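Local coordinates for TolA protein (Vibrio cholerae, PDB 4G7X), which is a Tol-Pal envelope protein whose C-terminal domain probably serves as a docking platform for periplasmic partners and for the minor coat protein of filamentous phages, at residues Arg40-Val44 against Gln121-Lys127; Thr85-Leu89 against Asn113-Leu117. All coordinates share one frame; numbering follows the deposited sequence.

Overall arrangement
Both contacts belong to the compact C-terminal domain of TolA, in which helices pack on an antiparallel sheet with strand order 115-116, 86-95, 74-83, 130-135. Contact 1 ties the start of the long helix 38-62 to the short helix 122-128 at the surface; contact 2 adds strand 115-116 as an outermost strand of the sheet within this chain. Their centres lie about 16 Å apart. Along the chain contact 2 is nested inside the loop that contact 1 closes, and strand 115-116 leads into helix 122-128. The two meet where Val125 CG1 packs on Leu117 CD1 at 4.2 Å, while Pro116 and Leu117 also touch helix 38-62.

Contact 1. Residues Arg40-Val44 against Gln121-Lys127; sequences RQQFV and QPDVVEK
Helix-helix packing near the N-terminal ends of helices 38-62 and 122-128 is fastened here by a two-pronged salt bridge between Arg40 and Asp123. Arg40 grips the carboxylate side-on: NE donates to Asp123 OD2 at 2.7 Å, almost straight at 174°, and NH2 donates to Asp123 OD1 at 2.8 Å. Each oxygen accepts through its syn lone pair, and the guanidinium and carboxylate are nearly coplanar, their planes only 10° apart. The Arg40 chain runs out with CG opposite its backbone N and then bends at chi2, which turns the NE edge to the acid. Phe43, one turn further on, sets CD2 above one face of the guanidinium, offset toward its rim, which probably hinders tilting to that side.

The short segments cross at -47° with their axes 10.3 Å apart, and Val44 and Val124 mark the nearest backbone approach. Between the helices Val44 CG2 meets Val124 CG2 at 4.0 Å; the same Val44 methyl lies 3.5 Å from Asp123 OD2, so apolar packing runs directly up to the ion pair. Phe43 presents the edge of its ring to the side-chain amide of Gln121, the N-cap residue of helix 122-128, with CE2 3.3 Å from Gln121 OE1. Ring and amide planes are steeply inclined to each other. Further along, Val44 CG1 touches the aliphatic part of Lys127 at CG, and Gln121 and Val124 reach on to Glu47 of helix 38-62, extending the seam by another turn.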
loop_
_atom_site.group_PDB
_atom_site.type_symbol
_atom_site.label_atom_id
_atom_site.label_comp_id
_atom_site.label_asym_id
_atom_site.label_seq_id
_atom_site.Cartn_x
_atom_site.Cartn_y
_atom_site.Cartn_z
ATOM N N ARG B 40 3.867 24.823 16.418
ATOM C CA ARG B 40 3.113 23.824 15.662
ATOM C C ARG B 40 4.046 22.958 14.823
ATOM O O ARG B 40 3.864 21.742 14.749
ATOM C CB ARG B 40 2.035 24.473 14.789
ATOM C CG ARG B 40 1.056 23.479 14.173
ATOM C CD ARG B 40 0.269 22.728 15.235
ATOM N NE ARG B 40 -0.556 21.667 14.657
ATOM C CZ ARG B 40 -1.298 20.817 15.364
ATOM N NH1 ARG B 40 -1.332 20.889 16.687
ATOM N NH2 ARG B 40 -2.015 19.890 14.739
ATOM N N GLN B 41 5.054 23.579 14.216
ATOM C CA GLN B 41 6.067 22.832 13.463
ATOM C C GLN B 41 6.772 21.792 14.332
ATOM O O GLN B 41 7.022 20.674 13.881
ATOM C CB GLN B 41 7.081 23.773 12.814
ATOM C CG GLN B 41 6.502 24.618 11.690
ATOM C CD GLN B 41 7.561 25.344 10.882
ATOM O OE1 GLN B 41 8.761 25.229 11.146
ATOM N NE2 GLN B 41 7.120 26.105 9.887
ATOM N N GLN B 42 7.079 22.160 15.576
ATOM C CA GLN B 42 7.689 21.235 16.533
ATOM C C GLN B 42 6.773 20.053 16.831
ATOM O O GLN B 42 7.222 18.907 16.870
ATOM C CB GLN B 42 8.062 21.957 17.829
ATOM C CG GLN B 42 9.197 22.948 17.643
ATOM C CD GLN B 42 9.678 23.572 18.936
ATOM O OE1 GLN B 42 9.049 23.440 19.989
ATOM N NE2 GLN B 42 10.812 24.261 18.859
ATOM N N PHE B 43 5.490 20.339 17.030
ATOM C CA PHE B 43 4.507 19.298 17.304
ATOM C C PHE B 43 4.379 18.333 16.127
ATOM O O PHE B 43 4.377 17.118 16.318
ATOM C CB PHE B 43 3.151 19.905 17.665
ATOM C CG PHE B 43 2.066 18.884 17.874
ATOM C CD1 PHE B 43 2.008 18.138 19.048
ATOM C CD2 PHE B 43 1.099 18.669 16.896
ATOM C CE1 PHE B 43 1.006 17.196 19.242
ATOM C CE2 PHE B 43 0.097 17.730 17.085
ATOM C CZ PHE B 43 0.050 16.995 18.260
ATOM N N VAL B 44 4.292 18.878 14.918
ATOM C CA VAL B 44 4.177 18.055 13.711
ATOM C C VAL B 44 5.408 17.163 13.539
ATOM O O VAL B 44 5.280 15.968 13.295
ATOM C CB VAL B 44 3.908 18.912 12.450
ATOM C CG1 VAL B 44 3.938 18.057 11.190
ATOM C CG2 VAL B 44 2.567 19.624 12.566
ATOM N N GLN B 121 -6.057 16.215 13.537
ATOM C CA GLN B 121 -4.750 16.839 13.334
ATOM C C GLN B 121 -4.386 16.775 11.848
ATOM O O GLN B 121 -3.473 16.037 11.465
ATOM C CB GLN B 121 -3.678 16.160 14.193
ATOM C CG GLN B 121 -3.811 16.420 15.687
ATOM C CD GLN B 121 -2.856 15.592 16.530
ATOM O OE1 GLN B 121 -1.790 15.175 16.070
ATOM N NE2 GLN B 121 -3.234 15.357 17.781
ATOM N N PRO B 122 -5.099 17.554 11.004
ATOM C CA PRO B 122 -4.959 17.424 9.549
ATOM C C PRO B 122 -3.556 17.713 9.013
ATOM O O PRO B 122 -3.138 17.087 8.037
ATOM C CB PRO B 122 -5.973 18.437 8.998
ATOM C CG PRO B 122 -6.185 19.412 10.103
ATOM C CD PRO B 122 -6.056 18.618 11.367
ATOM N N ASP B 123 -2.837 18.642 9.641
ATOM C CA ASP B 123 -1.475 18.968 9.208
ATOM C C ASP B 123 -0.508 17.799 9.424
ATOM O O ASP B 123 0.383 17.568 8.604
ATOM C CB ASP B 123 -0.959 20.269 9.854
ATOM C CG ASP B 123 -1.052 20.269 11.380
ATOM O OD1 ASP B 123 -1.625 19.335 11.979
ATOM O OD2 ASP B 123 -0.542 21.234 11.986
ATOM N N VAL B 124 -0.708 17.062 10.514
ATOM C CA VAL B 124 0.068 15.853 10.797
ATOM C C VAL B 124 -0.293 14.744 9.804
ATOM O O VAL B 124 0.592 14.072 9.266
ATOM C CB VAL B 124 -0.141 15.369 12.253
ATOM C CG1 VAL B 124 0.580 14.052 12.503
ATOM C CG2 VAL B 124 0.333 16.427 13.243
ATOM N N VAL B 125 -1.591 14.575 9.548
ATOM C CA VAL B 125 -2.074 13.571 8.593
ATOM C C VAL B 125 -1.454 13.779 7.206
ATOM O O VAL B 125 -1.066 12.811 6.550
ATOM C CB VAL B 125 -3.622 13.527 8.537
ATOM C CG1 VAL B 125 -4.113 12.599 7.433
ATOM C CG2 VAL B 125 -4.181 13.079 9.878
ATOM N N GLU B 126 -1.340 15.032 6.771
ATOM C CA GLU B 126 -0.705 15.356 5.489
ATOM C C GLU B 126 0.709 14.789 5.343
ATOM O O GLU B 126 1.074 14.298 4.274
ATOM C CB GLU B 126 -0.707 16.871 5.243
ATOM C CG GLU B 126 -2.074 17.435 4.881
ATOM C CD GLU B 126 -2.640 16.827 3.610
ATOM O OE1 GLU B 126 -2.047 17.043 2.533
ATOM O OE2 GLU B 126 -3.679 16.136 3.689
ATOM N N LYS B 127 1.496 14.855 6.414
ATOM C CA LYS B 127 2.848 14.299 6.410
ATOM C C LYS B 127 2.837 12.774 6.529
ATOM O O LYS B 127 3.646 12.094 5.895
ATOM C CB LYS B 127 3.701 14.921 7.522
ATOM C CG LYS B 127 3.990 16.404 7.341
ATOM C CD LYS B 127 4.793 16.671 6.077
ATOM C CE LYS B 127 5.140 18.147 5.940
ATOM N NZ LYS B 127 5.959 18.413 4.724
#

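Contact 2. Residues Thr85-Leu89 against Asn113-Leu117; sequences TGALL and NSFPL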
loop_
_atom_site.group_PDB
_atom_site.type_symbol
_atom_site.label_atom_id
_atom_site.label_comp_id
_atom_site.label_asym_id
_atom_site.label_seq_id
_atom_site.Cartn_x
_atom_site.Cartn_y
_atom_site.Cartn_z
ATOM N N THR B 85 -11.118 6.006 10.885
ATOM C CA THR B 85 -10.276 6.638 11.912
ATOM C C THR B 85 -8.776 6.399 11.710
ATOM O O THR B 85 -7.946 7.052 12.348
ATOM C CB THR B 85 -10.666 6.190 13.340
ATOM O OG1 THR B 85 -10.572 4.765 13.445
ATOM C CG2 THR B 85 -12.090 6.638 13.685
ATOM N N GLY B 86 -8.435 5.471 10.819
ATOM C CA GLY B 86 -7.039 5.153 10.523
ATOM C C GLY B 86 -6.734 5.343 9.052
ATOM O O GLY B 86 -7.336 6.180 8.386
ATOM N N ALA B 87 -5.787 4.561 8.547
ATOM C CA ALA B 87 -5.384 4.648 7.150
ATOM C C ALA B 87 -5.015 3.276 6.609
ATOM O O ALA B 87 -4.548 2.415 7.351
ATOM C CB ALA B 87 -4.215 5.609 6.993
ATOM N N LEU B 88 -5.246 3.079 5.315
ATOM C CA LEU B 88 -4.805 1.865 4.639
ATOM C C LEU B 88 -3.713 2.203 3.644
ATOM O O LEU B 88 -3.538 3.367 3.264
ATOM C CB LEU B 88 -5.969 1.177 3.926
ATOM C CG LEU B 88 -7.191 0.767 4.758
ATOM C CD1 LEU B 88 -8.135 -0.047 3.888
ATOM C CD2 LEU B 88 -6.847 0.002 6.028
ATOM N N LEU B 89 -2.976 1.178 3.228
ATOM C CA LEU B 89 -1.941 1.329 2.217
ATOM C C LEU B 89 -2.526 1.775 0.877
ATOM O O LEU B 89 -3.492 1.183 0.382
ATOM C CB LEU B 89 -1.179 0.011 2.043
ATOM C CG LEU B 89 -0.048 -0.000 1.014
ATOM C CD1 LEU B 89 1.120 0.864 1.475
ATOM C CD2 LEU B 89 0.394 -1.433 0.758
ATOM N N ASN B 113 -2.925 -4.601 8.899
ATOM C CA ASN B 113 -4.375 -4.405 8.868
ATOM C C ASN B 113 -4.780 -2.952 8.650
ATOM O O ASN B 113 -5.640 -2.662 7.823
ATOM C CB ASN B 113 -5.028 -4.956 10.138
ATOM C CG ASN B 113 -5.095 -6.473 10.159
ATOM O OD1 ASN B 113 -5.059 -7.136 9.115
ATOM N ND2 ASN B 113 -5.198 -7.036 11.358
ATOM N N SER B 114 -4.148 -2.052 9.403
ATOM C CA SER B 114 -4.439 -0.622 9.371
ATOM C C SER B 114 -3.270 0.158 9.966
ATOM O O SER B 114 -2.530 -0.367 10.798
ATOM C CB SER B 114 -5.717 -0.323 10.161
ATOM O OG SER B 114 -5.993 1.065 10.186
ATOM N N PHE B 115 -3.103 1.405 9.526
ATOM C CA PHE B 115 -2.083 2.292 10.070
ATOM C C PHE B 115 -2.820 3.392 10.825
ATOM O O PHE B 115 -3.678 4.052 10.247
ATOM C CB PHE B 115 -1.261 2.912 8.937
ATOM C CG PHE B 115 -0.488 1.910 8.118
ATOM C CD1 PHE B 115 0.851 1.662 8.398
ATOM C CD2 PHE B 115 -1.087 1.230 7.057
ATOM C CE1 PHE B 115 1.577 0.747 7.647
ATOM C CE2 PHE B 115 -0.366 0.315 6.305
ATOM C CZ PHE B 115 0.967 0.077 6.597
ATOM N N PRO B 116 -2.493 3.593 12.116
ATOM C CA PRO B 116 -3.219 4.601 12.895
ATOM C C PRO B 116 -2.941 6.038 12.448
ATOM O O PRO B 116 -1.858 6.333 11.936
ATOM C CB PRO B 116 -2.704 4.387 14.324
ATOM C CG PRO B 116 -2.100 3.018 14.335
ATOM C CD PRO B 116 -1.551 2.828 12.952
ATOM N N LEU B 117 -3.934 6.904 12.635
ATOM C CA LEU B 117 -3.797 8.343 12.408
ATOM C C LEU B 117 -4.299 9.112 13.627
ATOM O O LEU B 117 -5.184 8.631 14.337
ATOM C CB LEU B 117 -4.597 8.784 11.181
ATOM C CG LEU B 117 -4.123 8.390 9.782
ATOM C CD1 LEU B 117 -5.178 8.814 8.771
ATOM C CD2 LEU B 117 -2.780 9.013 9.435
HETATM O O HOH W 1 -6.213 5.528 14.118
#
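Ala87 and Phe115 send their side chains to the same face of the sheet, and Leu117, two residues on from Phe115, comes in beside Ala87. Leu117 CD1 packs on the Ala87 methyl at 3.8 Å and lies 3.4 Å from Gly86 O, so one branch covers both the side chain and the backbone of the strand. The Phe115 ring turns the other way along the strand. With CG opposite its carbonyl carbon (chi1 -63°), it directs an edge at Ala87 O, which lies near the ring plane, and brings CE2 to 4.3 Å from Leu89 CB.

Beneath these side chains, Ala87 and Phe115 form an antiparallel hydrogen-bonded pair. Phe115 N donates to Ala87 O at 2.8 Å and 171°, while the return bond from Ala87 N to Phe115 O is equally short but bent to 130°. This pairing adds the short strand 115-116 to strand 86-95, as an outermost strand within this chain of the antiparallel sheet on which the TolA domain packs its helices. Beyond it the direct bonds give way to water 1, which donates to Thr85 O and accepts from Leu117 N at 3.0 Å, bridging the diverging chains.

Leu88 points to the other face from Ala87, yet its CD2 methyl bends back to within 3.4 Å of Asn113 O, and polar side chains of another protein in the assembly pack on Leu88 and Ser114 there. On the Ala87 side, Phe115 rests on Leu78 and Leu80 of strand 74-83 and meets Tyr55 of helix 38-62 edge-to-face; the hydroxyl of that tyrosine hydrogen-bonds Pro116 O.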